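Local structure of PpBBE-like 1 D396N (Physcomitrella patens subsp. patens, 6EO5) at residues Y258-S262 with M351-N356. The protein oxidises cellobiose as a flavoenzyme oxidase of the berberine bridge enzyme-like family, with FAD as its cofactor. Numbering follows the deposited sequence.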
loop_
_atom_site.group_PDB
_atom_site.type_symbol
_atom_site.label_atom_id
_atom_site.label_comp_id
_atom_site.label_asym_id
_atom_site.label_seq_id
_atom_site.Cartn_x
_atom_site.Cartn_y
_atom_site.Cartn_z
ATOM N N TYR A 258 -3.977 1.454 -16.900
ATOM C CA TYR A 258 -2.704 2.156 -16.925
ATOM C C TYR A 258 -2.646 3.078 -18.137
ATOM O O TYR A 258 -3.295 2.841 -19.157
ATOM C CB TYR A 258 -1.522 1.165 -16.937
ATOM C CG TYR A 258 -0.158 1.791 -17.151
ATOM C CD1 TYR A 258 0.285 2.129 -18.437
ATOM C CD2 TYR A 258 0.705 2.016 -16.086
ATOM C CE1 TYR A 258 1.525 2.707 -18.650
ATOM C CE2 TYR A 258 1.964 2.595 -16.291
ATOM C CZ TYR A 258 2.362 2.933 -17.576
ATOM O OH TYR A 258 3.595 3.500 -17.808
ATOM N N MET A 259 -1.841 4.127 -18.021
ATOM C CA MET A 259 -1.782 5.199 -19.001
ATOM C C MET A 259 -0.536 6.017 -18.688
ATOM O O MET A 259 -0.205 6.190 -17.516
ATOM C CB MET A 259 -3.057 6.044 -18.902
ATOM C CG MET A 259 -3.176 7.217 -19.814
ATOM S SD MET A 259 -4.692 8.142 -19.455
ATOM C CE MET A 259 -5.933 6.887 -19.710
ATOM N N ASP A 260 0.168 6.488 -19.713
ATOM C CA ASP A 260 1.344 7.313 -19.460
ATOM C C ASP A 260 1.563 8.244 -20.649
ATOM O O ASP A 260 0.979 8.035 -21.721
ATOM C CB ASP A 260 2.582 6.448 -19.141
ATOM C CG ASP A 260 3.182 5.752 -20.351
ATOM O OD1 ASP A 260 3.197 6.318 -21.468
ATOM O OD2 ASP A 260 3.684 4.623 -20.163
ATOM N N PRO A 261 2.367 9.309 -20.481
ATOM C CA PRO A 261 2.433 10.366 -21.515
ATOM C C PRO A 261 3.116 9.949 -22.807
ATOM O O PRO A 261 3.016 10.686 -23.794
ATOM C CB PRO A 261 3.215 11.494 -20.826
ATOM C CG PRO A 261 3.111 11.190 -19.359
ATOM C CD PRO A 261 3.094 9.705 -19.262
ATOM N N SER A 262 3.797 8.806 -22.844
ATOM C CA SER A 262 4.333 8.297 -24.100
ATOM C C SER A 262 3.263 7.692 -24.997
ATOM O O SER A 262 3.563 7.351 -26.142
ATOM C CB SER A 262 5.414 7.251 -23.830
ATOM O OG SER A 262 4.846 5.995 -23.497
ATOM N N MET A 351 -8.033 15.434 -18.061
ATOM C CA MET A 351 -7.023 14.578 -17.461
ATOM C C MET A 351 -5.930 14.230 -18.465
ATOM O O MET A 351 -4.736 14.368 -18.169
ATOM C CB MET A 351 -7.690 13.315 -16.922
ATOM C CG MET A 351 -6.749 12.339 -16.297
ATOM S SD MET A 351 -7.652 10.895 -15.743
ATOM C CE MET A 351 -8.068 10.126 -17.312
ATOM N N ILE A 352 -6.319 13.790 -19.670
ATOM C CA ILE A 352 -5.333 13.398 -20.673
ATOM C C ILE A 352 -4.561 14.613 -21.169
ATOM O O ILE A 352 -3.340 14.551 -21.360
ATOM C CB ILE A 352 -6.005 12.636 -21.829
ATOM C CG1 ILE A 352 -6.749 11.405 -21.297
ATOM C CG2 ILE A 352 -4.976 12.234 -22.889
ATOM C CD1 ILE A 352 -7.620 10.715 -22.324
ATOM N N ASN A 353 -5.240 15.744 -21.365
ATOM C CA ASN A 353 -4.509 16.937 -21.784
ATOM C C ASN A 353 -3.486 17.340 -20.729
ATOM O O ASN A 353 -2.325 17.628 -21.055
ATOM C CB ASN A 353 -5.472 18.084 -22.079
ATOM C CG ASN A 353 -6.318 17.823 -23.301
ATOM O OD1 ASN A 353 -5.994 16.963 -24.122
ATOM N ND2 ASN A 353 -7.414 18.562 -23.430
ATOM N N ALA A 354 -3.899 17.346 -19.454
ATOM C CA ALA A 354 -2.970 17.635 -18.367
ATOM C C ALA A 354 -1.821 16.636 -18.337
ATOM O O ALA A 354 -0.659 17.026 -18.170
ATOM C CB ALA A 354 -3.711 17.637 -17.031
ATOM N N MET A 355 -2.120 15.343 -18.494
ATOM C CA MET A 355 -1.051 14.354 -18.555
ATOM C C MET A 355 -0.083 14.661 -19.695
ATOM O O MET A 355 1.137 14.544 -19.534
ATOM C CB MET A 355 -1.627 12.937 -18.703
ATOM C CG MET A 355 -0.561 11.865 -18.913
ATOM S SD MET A 355 -1.153 10.177 -19.142
ATOM C CE MET A 355 -1.775 10.262 -20.816
ATOM N N ASN A 356 -0.598 15.075 -20.850
ATOM C CA ASN A 356 0.299 15.256 -21.986
ATOM C C ASN A 356 1.094 16.564 -21.937
ATOM O O ASN A 356 1.856 16.835 -22.870
ATOM C CB ASN A 356 -0.479 15.155 -23.303
ATOM C CG ASN A 356 -1.015 13.732 -23.584
ATOM O OD1 ASN A 356 -0.414 12.713 -23.201
ATOM N ND2 ASN A 356 -2.154 13.672 -24.260
#
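Met-259 and Met-355 lie against each other at a slant and carry most of this contact. Each has its CG anti to the backbone N (chi1 179° and 174°), which sends both chains toward the other segment. The chain of Met-355 then bends at its last torsion. This lays CE of Met-355 near CG of Met-259, at 3.5 Å. The sulfur of Met-355 touches the same carbon, with SD to Met-259 CG at 3.6 Å. The end of Met-355 also lies along the backbone of Asp-260, its CE 3.7 Å from Asp-260 O. Further along, SD of Met-259 reaches CG1 of Ile-352 at 4.3 Å and only grazes CE of Met-351. Pro-261 meets the inner part of Met-355. The proline ring crosses that chain at about a right angle, Pro-261 CG to Met-355 CG at 3.8 Å. An alanine in place of Met-355 would probably leave Met-259 CG and the Pro-261 ring without their apolar partner on this helix and open a gap between loop and helix. No hydrogen bond joins the two segments. The turn has its own polar bonds: OD2 of Asp-260 accepts from Tyr-258 OH at 2.6 Å through its anti lone pair, while OD1 is met on its syn side by Ser-262 OG at 2.6 Å. The contact joins the end of strand 253-259, in an antiparallel seven-stranded sheet, to the last turn of helix 345-355. As in other VAO-type flavoenzymes, this sheet probably belongs to the substrate domain, with helices packed on one face. Leu-235 of helix 235-246 touches both central methionines, and Phe-363 of strand 361-367 touches Met-355. From helix 405-420, Tyr-411 packs on Pro-261 and hydrogen-bonds through its OH to Met-355 O.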